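Local atomic coordinates of RegF protein (Neisseria gonorrhoeae, PDB entry 4HOJ), a protein that binds glutathione and calcium ions in the crystal and is probably a stringent starvation protein A of the glutathione transferase superfamily. Residues A[42-45]-A[49-52]; A[182-185]-A[189-192]; A[55-60]-A[73-78]; A[81-84]-A[88-91]. One frame throughout, in Å; residues are numbered along the deposited sequence. Where two conformers were deposited one is given.

Interaction 1: A[42-45]-A[49-52]; sequences DLAV and YNQV. With GSH (glutathione), chain C.
N50 OD1 sits against the helix bearing L43 and A44, and a single water ties it there. The water donates to N50 OD1 at 2.7 Å from its oxygen and accepts from A44 N, which itself lies too badly angled to bond OD1 directly. This is the glutathione-binding loop of the thioredoxin-like domain, where the chain leaves helix 41-46 and turns toward strand 54-57. N50 takes up left-handed backbone angles in that turn, and its carbonyl accepts from K39 NZ, another glutathione-binding residue.

L43 fills the rest of the contact. With CG anti to N (chi1 -167°), its side chain crosses that of N50 at about a right angle. L43 CD2 packs 3.6 Å from N50 OD1, while L43 CD1 reaches past Q51 O to make the apolar contact, 4.1 Å from V52 CG1.

The loop also holds glutathione. V52 pairs with its cysteinyl unit as one strand would with another: V52 N gives to GSH O2 at 3.0 Å, and GSH N2 returns a bond to V52 O at 2.8 Å. C12, the residue that can link covalently to glutathione, touches the V52 side chain. Q51 stays extended beyond CG and lies along the peptide, its NE2 donating almost straight (170°) to the glycyl carboxylate atom GSH O31, 3.0 Å away.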
loop_
_atom_site.group_PDB
_atom_site.type_symbol
_atom_site.label_atom_id
_atom_site.label_comp_id
_atom_site.label_asym_id
_atom_site.label_seq_id
_atom_site.Cartn_x
_atom_site.Cartn_y
_atom_site.Cartn_z
ATOM N N ASP A 42 -1.448 -11.342 22.774
ATOM C CA ASP A 42 -2.235 -10.193 22.372
ATOM C C ASP A 42 -1.733 -9.578 21.082
ATOM O O ASP A 42 -2.477 -8.836 20.431
ATOM C CB ASP A 42 -2.435 -9.163 23.479
ATOM C CG ASP A 42 -1.243 -8.362 23.765
ATOM O OD1 ASP A 42 -1.430 -7.230 24.284
ATOM O OD2 ASP A 42 -0.123 -8.833 23.472
ATOM N N LEU A 43 -0.485 -9.842 20.665
ATOM C CA LEU A 43 -0.007 -9.404 19.362
ATOM C C LEU A 43 -0.922 -9.889 18.225
ATOM O O LEU A 43 -1.247 -9.102 17.317
ATOM C CB LEU A 43 1.447 -9.807 19.102
ATOM C CG LEU A 43 2.056 -9.106 17.892
ATOM C CD1 LEU A 43 2.227 -7.554 18.051
ATOM C CD2 LEU A 43 3.417 -9.692 17.504
ATOM N N ALA A 44 -1.337 -11.143 18.253
ATOM C CA ALA A 44 -2.209 -11.633 17.190
ATOM C C ALA A 44 -3.639 -11.086 17.285
ATOM O O ALA A 44 -4.352 -11.085 16.290
ATOM C CB ALA A 44 -2.198 -13.142 17.168
ATOM N N VAL A 45 -4.072 -10.623 18.452
ATOM C CA VAL A 45 -5.388 -10.004 18.561
ATOM C C VAL A 45 -5.327 -8.616 17.913
ATOM O O VAL A 45 -6.268 -8.195 17.220
ATOM C CB VAL A 45 -5.782 -9.888 20.035
ATOM C CG1 VAL A 45 -7.136 -9.170 20.176
ATOM C CG2 VAL A 45 -5.896 -11.287 20.659
ATOM N N TYR A 49 -1.732 -10.626 11.320
ATOM C CA TYR A 49 -0.483 -11.188 10.814
ATOM C C TYR A 49 0.551 -11.492 11.891
ATOM O O TYR A 49 1.597 -12.051 11.571
ATOM C CB TYR A 49 0.130 -10.266 9.755
ATOM C CG TYR A 49 -0.870 -9.908 8.691
ATOM C CD1 TYR A 49 -1.529 -10.885 7.970
ATOM C CD2 TYR A 49 -1.226 -8.594 8.458
ATOM C CE1 TYR A 49 -2.476 -10.534 7.009
ATOM C CE2 TYR A 49 -2.169 -8.247 7.498
ATOM C CZ TYR A 49 -2.769 -9.217 6.803
ATOM O OH TYR A 49 -3.733 -8.828 5.840
ATOM N N ASN A 50 0.223 -11.125 13.134
ATOM C CA ASN A 50 1.086 -11.494 14.280
ATOM C C ASN A 50 2.530 -11.000 14.155
ATOM O O ASN A 50 3.491 -11.748 14.355
ATOM C CB ASN A 50 1.067 -12.994 14.466
ATOM C CG ASN A 50 1.521 -13.421 15.842
ATOM O OD1 ASN A 50 1.456 -12.663 16.806
ATOM N ND2 ASN A 50 1.889 -14.686 15.948
ATOM N N GLN A 51 2.674 -9.738 13.756
ATOM C CA GLN A 51 3.941 -9.073 13.521
ATOM C C GLN A 51 3.971 -7.728 14.245
ATOM O O GLN A 51 2.954 -7.116 14.582
ATOM C CB GLN A 51 4.140 -8.792 12.037
ATOM C CG GLN A 51 4.298 -10.059 11.231
ATOM C CD GLN A 51 4.492 -9.756 9.768
ATOM O OE1 GLN A 51 3.935 -8.783 9.244
ATOM N NE2 GLN A 51 5.316 -10.560 9.089
ATOM N N VAL A 52 5.217 -7.271 14.448
ATOM C CA VAL A 52 5.465 -5.869 14.783
ATOM C C VAL A 52 5.909 -5.124 13.522
ATOM O O VAL A 52 6.438 -5.740 12.595
ATOM C CB VAL A 52 6.566 -5.733 15.888
ATOM C CG1 VAL A 52 5.992 -6.256 17.173
ATOM C CG2 VAL A 52 7.851 -6.463 15.474
HETATM N N1 GSH C . 4.613 -5.392 6.206
HETATM C CA1 GSH C . 5.019 -5.292 7.638
HETATM C C1 GSH C . 5.218 -3.870 8.015
HETATM O O11 GSH C . 4.971 -3.490 9.188
HETATM O O12 GSH C . 5.663 -3.103 7.141
HETATM C CB1 GSH C . 6.229 -6.188 7.939
HETATM C CG1 GSH C . 6.526 -6.322 9.437
HETATM C CD1 GSH C . 7.479 -7.477 9.683
HETATM O OE1 GSH C . 7.961 -8.156 8.804
HETATM N N2 GSH C . 7.783 -7.626 11.027
HETATM C CA2 GSH C . 8.662 -8.727 11.419
HETATM C C2 GSH C . 7.845 -9.616 12.323
HETATM O O2 GSH C . 7.050 -9.271 13.182
HETATM C CB2 GSH C . 9.869 -8.327 12.198
HETATM S SG2 GSH C . 10.909 -7.158 11.369
HETATM N N3 GSH C . 8.178 -11.028 12.184
HETATM C CA3 GSH C . 7.494 -12.037 12.972
HETATM C C3 GSH C . 6.763 -12.928 12.016
HETATM O O31 GSH C . 6.614 -12.717 10.763
HETATM O O32 GSH C . 6.249 -13.945 12.534
HETATM O O HOH W 1 0.517 -13.464 19.246
#

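Interaction 2: A[182-185]-A[189-192]; sequences ERIF and AFIE. With CA (calcium ion), chain E.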
loop_
_atom_site.group_PDB
_atom_site.type_symbol
_atom_site.label_atom_id
_atom_site.label_comp_id
_atom_site.label_asym_id
_atom_site.label_seq_id
_atom_site.Cartn_x
_atom_site.Cartn_y
_atom_site.Cartn_z
ATOM N N GLU A 182 24.469 8.443 4.779
ATOM C CA GLU A 182 25.149 9.125 5.899
ATOM C C GLU A 182 24.455 10.420 6.359
ATOM O O GLU A 182 24.394 10.711 7.574
ATOM C CB GLU A 182 26.634 9.372 5.594
ATOM C CG GLU A 182 27.429 8.079 5.406
ATOM C CD GLU A 182 27.243 7.054 6.530
ATOM O OE1 GLU A 182 27.304 7.410 7.739
ATOM O OE2 GLU A 182 27.022 5.869 6.192
ATOM N N ARG A 183 23.905 11.190 5.433
ATOM C CA ARG A 183 23.139 12.367 5.828
ATOM C C ARG A 183 21.901 11.992 6.635
ATOM O O ARG A 183 21.635 12.654 7.633
ATOM C CB ARG A 183 22.765 13.206 4.617
ATOM C CG ARG A 183 23.910 14.130 4.203
ATOM C CD ARG A 183 23.432 15.238 3.273
ATOM N NE ARG A 183 22.523 14.699 2.263
ATOM C CZ ARG A 183 22.926 14.172 1.116
ATOM N NH1 ARG A 183 24.221 14.128 0.812
ATOM N NH2 ARG A 183 22.045 13.708 0.260
ATOM N N ILE A 184 21.164 10.952 6.222
ATOM C CA ILE A 184 20.017 10.530 6.988
ATOM C C ILE A 184 20.447 10.100 8.391
ATOM O O ILE A 184 19.795 10.449 9.398
ATOM C CB ILE A 184 19.330 9.353 6.293
ATOM C CG1 ILE A 184 18.869 9.792 4.905
ATOM C CG2 ILE A 184 18.130 8.848 7.145
ATOM C CD1 ILE A 184 17.932 11.042 4.902
ATOM N N PHE A 185 21.556 9.363 8.477
ATOM C CA PHE A 185 21.931 8.764 9.759
ATOM C C PHE A 185 22.475 9.816 10.730
ATOM O O PHE A 185 22.507 9.538 11.946
ATOM C CB PHE A 185 23.014 7.714 9.602
ATOM C CG PHE A 185 22.675 6.588 8.639
ATOM C CD1 PHE A 185 21.345 6.158 8.408
ATOM C CD2 PHE A 185 23.730 5.933 7.994
ATOM C CE1 PHE A 185 21.133 5.073 7.517
ATOM C CE2 PHE A 185 23.496 4.893 7.120
ATOM C CZ PHE A 185 22.173 4.473 6.887
ATOM N N ALA A 189 16.997 12.635 15.144
ATOM C CA ALA A 189 15.906 11.690 15.452
ATOM C C ALA A 189 16.238 10.312 14.954
ATOM O O ALA A 189 15.734 9.329 15.489
ATOM C CB ALA A 189 14.580 12.152 14.843
ATOM N N PHE A 190 17.092 10.227 13.935
ATOM C CA PHE A 190 17.505 8.907 13.505
ATOM C C PHE A 190 18.307 8.248 14.626
ATOM O O PHE A 190 18.055 7.080 14.971
ATOM C CB PHE A 190 18.309 8.967 12.197
ATOM C CG PHE A 190 18.730 7.606 11.739
ATOM C CD1 PHE A 190 19.918 7.062 12.221
ATOM C CD2 PHE A 190 17.919 6.845 10.891
ATOM C CE1 PHE A 190 20.275 5.749 11.860
ATOM C CE2 PHE A 190 18.270 5.543 10.531
ATOM C CZ PHE A 190 19.467 4.995 11.019
ATOM N N ILE A 191 19.282 8.962 15.130
ATOM C CA ILE A 191 20.068 8.424 16.232
ATOM C C ILE A 191 19.236 8.086 17.470
ATOM O O ILE A 191 19.414 7.001 18.062
ATOM C CB ILE A 191 21.189 9.360 16.590
ATOM C CG1 ILE A 191 22.141 9.477 15.407
ATOM C CG2 ILE A 191 21.954 8.872 17.826
ATOM C CD1 ILE A 191 22.888 10.788 15.412
ATOM N N GLU A 192 18.290 8.977 17.822
ATOM C CA GLU A 192 17.389 8.689 18.942
ATOM C C GLU A 192 16.578 7.428 18.753
ATOM O O GLU A 192 16.295 6.702 19.697
ATOM C CB GLU A 192 16.381 9.814 19.154
ATOM C CG GLU A 192 16.938 11.124 19.677
ATOM C CD GLU A 192 15.848 12.188 19.758
ATOM O OE1 GLU A 192 15.188 12.515 18.743
ATOM O OE2 GLU A 192 15.648 12.730 20.854
HETATM CA CA CA E . 26.643 4.999 4.001
HETATM O O HOH W 2 26.769 2.610 4.564
#
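F190 swings CG directly opposite its backbone N (chi1 -180°), which carries the ring back toward the end of the preceding helix. F185 uses another rotamer, CG anti to the carbonyl carbon (chi1 -56°), and the two side chains run side by side in the same direction. The rings meet obliquely, their planes at 37° and their centroids 5.0 Å apart. F185 CD1 comes down on one face of F190, displaced toward the rim, and is 3.4 Å from F190 CZ. On the same ring, F185 CA makes an off-centre CH-pi contact, 4.1 Å from the F190 centroid, so backbone and side chain of F185 share this neighbour.

The pair spans the short connection between helix 175-185 and helix 188-193 in the all-helical C-terminal domain of the glutathione transferase fold. F190 goes on to meet F20 edge-to-face and also H16, both on helix 13-25 of the thioredoxin-like domain; W161 meets both phenylalanines. The cluster thus extends across the boundary between the two domains.

A carbonyl near the end of the first helix adds to the contact: I184 O lies 3.5 Å from F190 CB. The I184 side chain joins in more loosely, its CG2 4.3 Å from F190 CD2.

Nearly one turn back from F185, E182 takes no part in the aromatic contact. Its chain bends at chi2 and brings E182 OE2 to 2.4 Å from a calcium ion, which a water also binds, while OE1 forms a salt bridge with R202.

Interaction 3: A[55-60]-A[73-78]; sequences LVERDL and DERFPH
The carboxylate of E57 and the guanidinium of R75 meet at their edges with planes only 5° apart. They are slightly stepped, each oxygen standing 23-25° out of the guanidinium plane. R75 grips side-on: R75 NE donates to E57 OE1 at 3.0 Å and R75 NH2 to E57 OE2 at 2.7 Å, both on the syn side of the carboxylate. Further back along the arginine, R75 CG rests over the centre of one face of the F76 ring, 4.1 Å above it.

The two side chains approach from opposite directions. E57 is extended, with CG anti to its backbone N, and leaves the strand end just where a type II' turn from E57 to L60 forms the hairpin to strand 60-63. R75 comes from the last turn of helix 65-75, bending at chi2. The bridge therefore joins the hairpin of the thioredoxin-like sheet to the helix that packs on it through L55 and L60.

E57 OE1 also accepts from Y71 OH, one turn earlier on that helix. With three donors, the carboxylate is probably kept ionised and its rotation fixed, and its negative charge should balance that of R75 and probably softens the like-charge approach of R58, whose NE lies 5.9 Å from R75 NH2.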
loop_
_atom_site.group_PDB
_atom_site.type_symbol
_atom_site.label_atom_id
_atom_site.label_comp_id
_atom_site.label_asym_id
_atom_site.label_seq_id
_atom_site.Cartn_x
_atom_site.Cartn_y
_atom_site.Cartn_z
ATOM N N LEU A 55 0.721 0.025 16.260
ATOM C CA LEU A 55 0.515 1.230 17.021
ATOM C C LEU A 55 -0.866 1.190 17.638
ATOM O O LEU A 55 -1.868 0.867 16.944
ATOM C CB LEU A 55 0.651 2.439 16.118
ATOM C CG LEU A 55 0.660 3.798 16.830
ATOM C CD1 LEU A 55 2.070 4.095 17.384
ATOM C CD2 LEU A 55 0.233 4.936 15.905
ATOM N N VAL A 56 -0.952 1.539 18.920
ATOM C CA VAL A 56 -2.228 1.675 19.603
ATOM C C VAL A 56 -2.368 3.077 20.115
ATOM O O VAL A 56 -1.462 3.596 20.790
ATOM C CB VAL A 56 -2.370 0.656 20.765
ATOM C CG1 VAL A 56 -3.690 0.895 21.546
ATOM C CG2 VAL A 56 -2.301 -0.773 20.206
ATOM N N GLU A 57 -3.481 3.733 19.821
ATOM C CA GLU A 57 -3.779 4.995 20.485
ATOM C C GLU A 57 -5.250 4.983 20.819
ATOM O O GLU A 57 -6.111 4.992 19.918
ATOM C CB GLU A 57 -3.439 6.183 19.592
ATOM C CG GLU A 57 -3.650 7.465 20.344
ATOM C CD GLU A 57 -3.287 8.723 19.573
ATOM O OE1 GLU A 57 -3.189 8.686 18.326
ATOM O OE2 GLU A 57 -3.111 9.771 20.256
ATOM N N ARG A 58 -5.562 4.924 22.112
ATOM C CA ARG A 58 -6.932 4.733 22.571
ATOM C C ARG A 58 -7.543 3.515 21.870
ATOM O O ARG A 58 -7.010 2.424 21.956
ATOM C CB ARG A 58 -7.775 5.996 22.360
ATOM C CG ARG A 58 -7.224 7.217 23.119
ATOM C CD ARG A 58 -7.993 8.496 22.786
ATOM N NE ARG A 58 -7.354 9.693 23.340
ATOM C CZ ARG A 58 -7.839 10.401 24.357
ATOM N NH1 ARG A 58 -8.973 10.032 24.934
ATOM N NH2 ARG A 58 -7.188 11.475 24.794
ATOM N N ASP A 59 -8.663 3.727 21.183
ATOM C CA ASP A 59 -9.375 2.624 20.527
ATOM C C ASP A 59 -8.854 2.335 19.108
ATOM O O ASP A 59 -9.350 1.421 18.424
ATOM C CB ASP A 59 -10.859 2.990 20.447
ATOM C CG ASP A 59 -11.071 4.254 19.654
ATOM O OD1 ASP A 59 -10.397 5.268 19.966
ATOM O OD2 ASP A 59 -11.860 4.229 18.684
ATOM N N LEU A 60 -7.889 3.121 18.645
ATOM C CA LEU A 60 -7.310 2.851 17.332
ATOM C C LEU A 60 -6.174 1.854 17.411
ATOM O O LEU A 60 -5.221 2.038 18.179
ATOM C CB LEU A 60 -6.759 4.141 16.735
ATOM C CG LEU A 60 -6.011 4.019 15.414
ATOM C CD1 LEU A 60 -6.898 3.574 14.289
ATOM C CD2 LEU A 60 -5.330 5.312 15.066
ATOM N N ASP A 73 1.889 10.968 10.695
ATOM C CA ASP A 73 2.133 12.213 9.994
ATOM C C ASP A 73 0.890 13.095 9.982
ATOM O O ASP A 73 1.000 14.329 10.027
ATOM C CB ASP A 73 2.579 11.930 8.554
ATOM C CG ASP A 73 3.222 13.117 7.899
ATOM O OD1 ASP A 73 3.973 13.862 8.593
ATOM O OD2 ASP A 73 2.997 13.348 6.694
ATOM N N GLU A 74 -0.292 12.479 9.890
ATOM C CA GLU A 74 -1.525 13.235 9.849
ATOM C C GLU A 74 -1.952 13.638 11.257
ATOM O O GLU A 74 -2.529 14.727 11.455
ATOM C CB GLU A 74 -2.639 12.478 9.083
ATOM C CG GLU A 74 -2.320 12.331 7.587
ATOM C CD GLU A 74 -3.480 11.798 6.764
ATOM O OE1 GLU A 74 -4.462 11.311 7.379
ATOM O OE2 GLU A 74 -3.387 11.870 5.507
ATOM N N ARG A 75 -1.651 12.806 12.247
ATOM C CA ARG A 75 -2.102 12.991 13.613
ATOM C C ARG A 75 -1.311 14.108 14.333
ATOM O O ARG A 75 -1.856 14.847 15.176
ATOM C CB ARG A 75 -1.961 11.656 14.333
ATOM C CG ARG A 75 -2.140 11.688 15.795
ATOM C CD ARG A 75 -3.600 11.690 16.162
ATOM N NE ARG A 75 -3.667 11.588 17.606
ATOM C CZ ARG A 75 -3.382 12.581 18.445
ATOM N NH1 ARG A 75 -3.044 13.781 17.979
ATOM N NH2 ARG A 75 -3.455 12.379 19.754
ATOM N N PHE A 76 -0.027 14.222 14.006
ATOM C CA PHE A 76 0.860 15.255 14.553
ATOM C C PHE A 76 1.400 16.008 13.351
ATOM O O PHE A 76 2.447 15.632 12.808
ATOM C CB PHE A 76 2.033 14.614 15.290
ATOM C CG PHE A 76 1.652 13.793 16.494
ATOM C CD1 PHE A 76 0.716 14.248 17.408
ATOM C CD2 PHE A 76 2.277 12.578 16.731
ATOM C CE1 PHE A 76 0.386 13.489 18.509
ATOM C CE2 PHE A 76 1.955 11.814 17.845
ATOM C CZ PHE A 76 1.005 12.282 18.734
ATOM N N PRO A 77 0.649 17.017 12.870
ATOM C CA PRO A 77 0.909 17.585 11.556
ATOM C C PRO A 77 2.312 18.133 11.410
ATOM O O PRO A 77 2.932 17.971 10.362
ATOM C CB PRO A 77 -0.114 18.723 11.470
ATOM C CG PRO A 77 -1.227 18.274 12.339
ATOM C CD PRO A 77 -0.578 17.557 13.473
ATOM N N HIS A 78 2.807 18.774 12.455
ATOM C CA HIS A 78 4.038 19.524 12.342
ATOM C C HIS A 78 5.120 18.862 13.153
ATOM O O HIS A 78 4.874 18.479 14.302
ATOM C CB HIS A 78 3.793 20.959 12.805
ATOM C CG HIS A 78 2.797 21.668 11.948
ATOM N ND1 HIS A 78 3.070 21.999 10.637
ATOM C CD2 HIS A 78 1.515 22.043 12.173
ATOM C CE1 HIS A 78 2.008 22.572 10.098
ATOM N NE2 HIS A 78 1.051 22.614 11.011
#

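Interaction 4: A[81-84]-A[88-91]; sequences LMPG and MRGR
P83 and R89 carry this contact, where the segment linking the thioredoxin-like domain to the helical domain of the glutathione transferase fold runs into helix 86-102. The polar part is one hydrogen bond. R89 NH1 donates to P83 O over 3.2 Å, almost straight (173°), with the oxygen in the guanidinium plane and the donor nearly along the C=O axis. The arginine bends at chi3 to fold back onto the linker, and P83 O also ends up 3.1 Å from R89 CD. G84 O approaches R89 CD as well, at 3.5 Å. The aliphatic chain of R89 and its NH1 thus both lie against the P83 carbonyl, while M88 N, in the first turn of the helix, is bonded to D85 OD2.

Charge takes the guanidinium beyond these residues. R89 NE forms a salt bridge to E74 of the second subunit, and R91 NH2 another to D59 of that subunit, so this end of the helix belongs to the dimer interface.

Carbon also meets the guanidinium directly. M82 CB comes up obliquely to it, 3.6 Å from R89 NH1, while the M82 side chain packs on E70 and D73 of helix 65-75.

The apolar part belongs to P83 and M88, whose side chains cross at about a right angle. M88 holds CG anti to its backbone N (chi1 -163°), and the proline ring presses P83 CG against M88 CG at 3.5 Å.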
loop_
_atom_site.group_PDB
_atom_site.type_symbol
_atom_site.label_atom_id
_atom_site.label_comp_id
_atom_site.label_asym_id
_atom_site.label_seq_id
_atom_site.Cartn_x
_atom_site.Cartn_y
_atom_site.Cartn_z
ATOM N N LEU A 81 5.937 15.497 7.223
ATOM C CA LEU A 81 6.875 14.576 6.633
ATOM C C LEU A 81 6.506 14.261 5.195
ATOM O O LEU A 81 7.134 13.483 4.559
ATOM C CB LEU A 81 7.074 13.304 7.511
ATOM C CG LEU A 81 7.816 13.607 8.815
ATOM C CD1 LEU A 81 7.950 12.359 9.671
ATOM C CD2 LEU A 81 9.169 14.208 8.482
ATOM N N MET A 82 5.500 14.936 4.644
ATOM C CA MET A 82 5.201 14.808 3.224
ATOM C C MET A 82 5.108 16.184 2.584
ATOM O O MET A 82 4.720 17.144 3.228
ATOM C CB MET A 82 3.882 14.053 3.010
ATOM C CG MET A 82 3.810 12.620 3.568
ATOM S SD MET A 82 4.624 11.398 2.512
ATOM C CE MET A 82 3.169 10.519 1.791
ATOM N N PRO A 83 5.370 16.286 1.261
ATOM C CA PRO A 83 5.087 17.538 0.526
ATOM C C PRO A 83 3.607 17.859 0.557
ATOM O O PRO A 83 2.814 16.963 0.804
ATOM C CB PRO A 83 5.529 17.216 -0.896
ATOM C CG PRO A 83 5.667 15.703 -0.947
ATOM C CD PRO A 83 6.016 15.271 0.412
ATOM N N GLY A 84 3.232 19.114 0.343
ATOM C CA GLY A 84 1.824 19.466 0.229
ATOM C C GLY A 84 1.228 19.207 -1.135
ATOM O O GLY A 84 0.001 19.104 -1.298
ATOM N N MET A 88 3.557 15.657 -5.976
ATOM C CA MET A 88 4.672 15.069 -5.284
ATOM C C MET A 88 4.238 13.997 -4.294
ATOM O O MET A 88 4.963 13.001 -4.109
ATOM C CB MET A 88 5.561 16.127 -4.621
ATOM C CG MET A 88 6.977 15.570 -4.242
ATOM S SD MET A 88 7.989 14.842 -5.594
ATOM C CE MET A 88 7.431 15.817 -6.998
ATOM N N ARG A 89 3.054 14.154 -3.700
ATOM C CA ARG A 89 2.566 13.136 -2.774
ATOM C C ARG A 89 2.256 11.886 -3.520
ATOM O O ARG A 89 2.543 10.804 -3.026
ATOM C CB ARG A 89 1.318 13.611 -2.041
ATOM C CG ARG A 89 1.675 14.740 -1.054
ATOM C CD ARG A 89 0.483 15.638 -0.734
ATOM N NE ARG A 89 -0.537 14.913 -0.005
ATOM C CZ ARG A 89 -0.475 14.590 1.286
ATOM N NH1 ARG A 89 0.558 15.004 2.011
ATOM N NH2 ARG A 89 -1.451 13.872 1.866
ATOM N N GLY A 90 1.673 11.992 -4.708
ATOM C CA GLY A 90 1.379 10.789 -5.483
ATOM C C GLY A 90 2.621 10.107 -5.949
ATOM O O GLY A 90 2.741 8.871 -5.824
ATOM N N ARG A 91 3.583 10.879 -6.457
ATOM C CA ARG A 91 4.847 10.296 -6.858
ATOM C C ARG A 91 5.483 9.586 -5.656
ATOM O O ARG A 91 6.032 8.490 -5.803
ATOM C CB ARG A 91 5.833 11.362 -7.374
ATOM C CG ARG A 91 5.523 11.811 -8.750
ATOM C CD ARG A 91 6.706 12.601 -9.371
ATOM N NE ARG A 91 6.378 13.033 -10.723
ATOM C CZ ARG A 91 6.270 14.302 -11.075
ATOM N NH1 ARG A 91 6.498 15.243 -10.162
ATOM N NH2 ARG A 91 5.967 14.629 -12.326
#

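Overall arrangement
Following the chain from the N terminus, interactions 1, 3, 4 and 2 come in series; none nests within or crosses another. Interaction 1 closes the short loop after helix 41-46 beside glutathione. Its segments adjoin those of interaction 3, which closes a longer loop from the hairpin to the end of helix 65-75. Interaction 4 follows at the start of helix 86-102 and touches interaction 3, where D73 OD1 meets L81 N in a probable hydrogen bond; both also reach the second subunit. Interaction 2 comes last, joining one C-terminal helix to the next, with its centre about 29 Å from that of interaction 1, on the opposite side of the chain's centre.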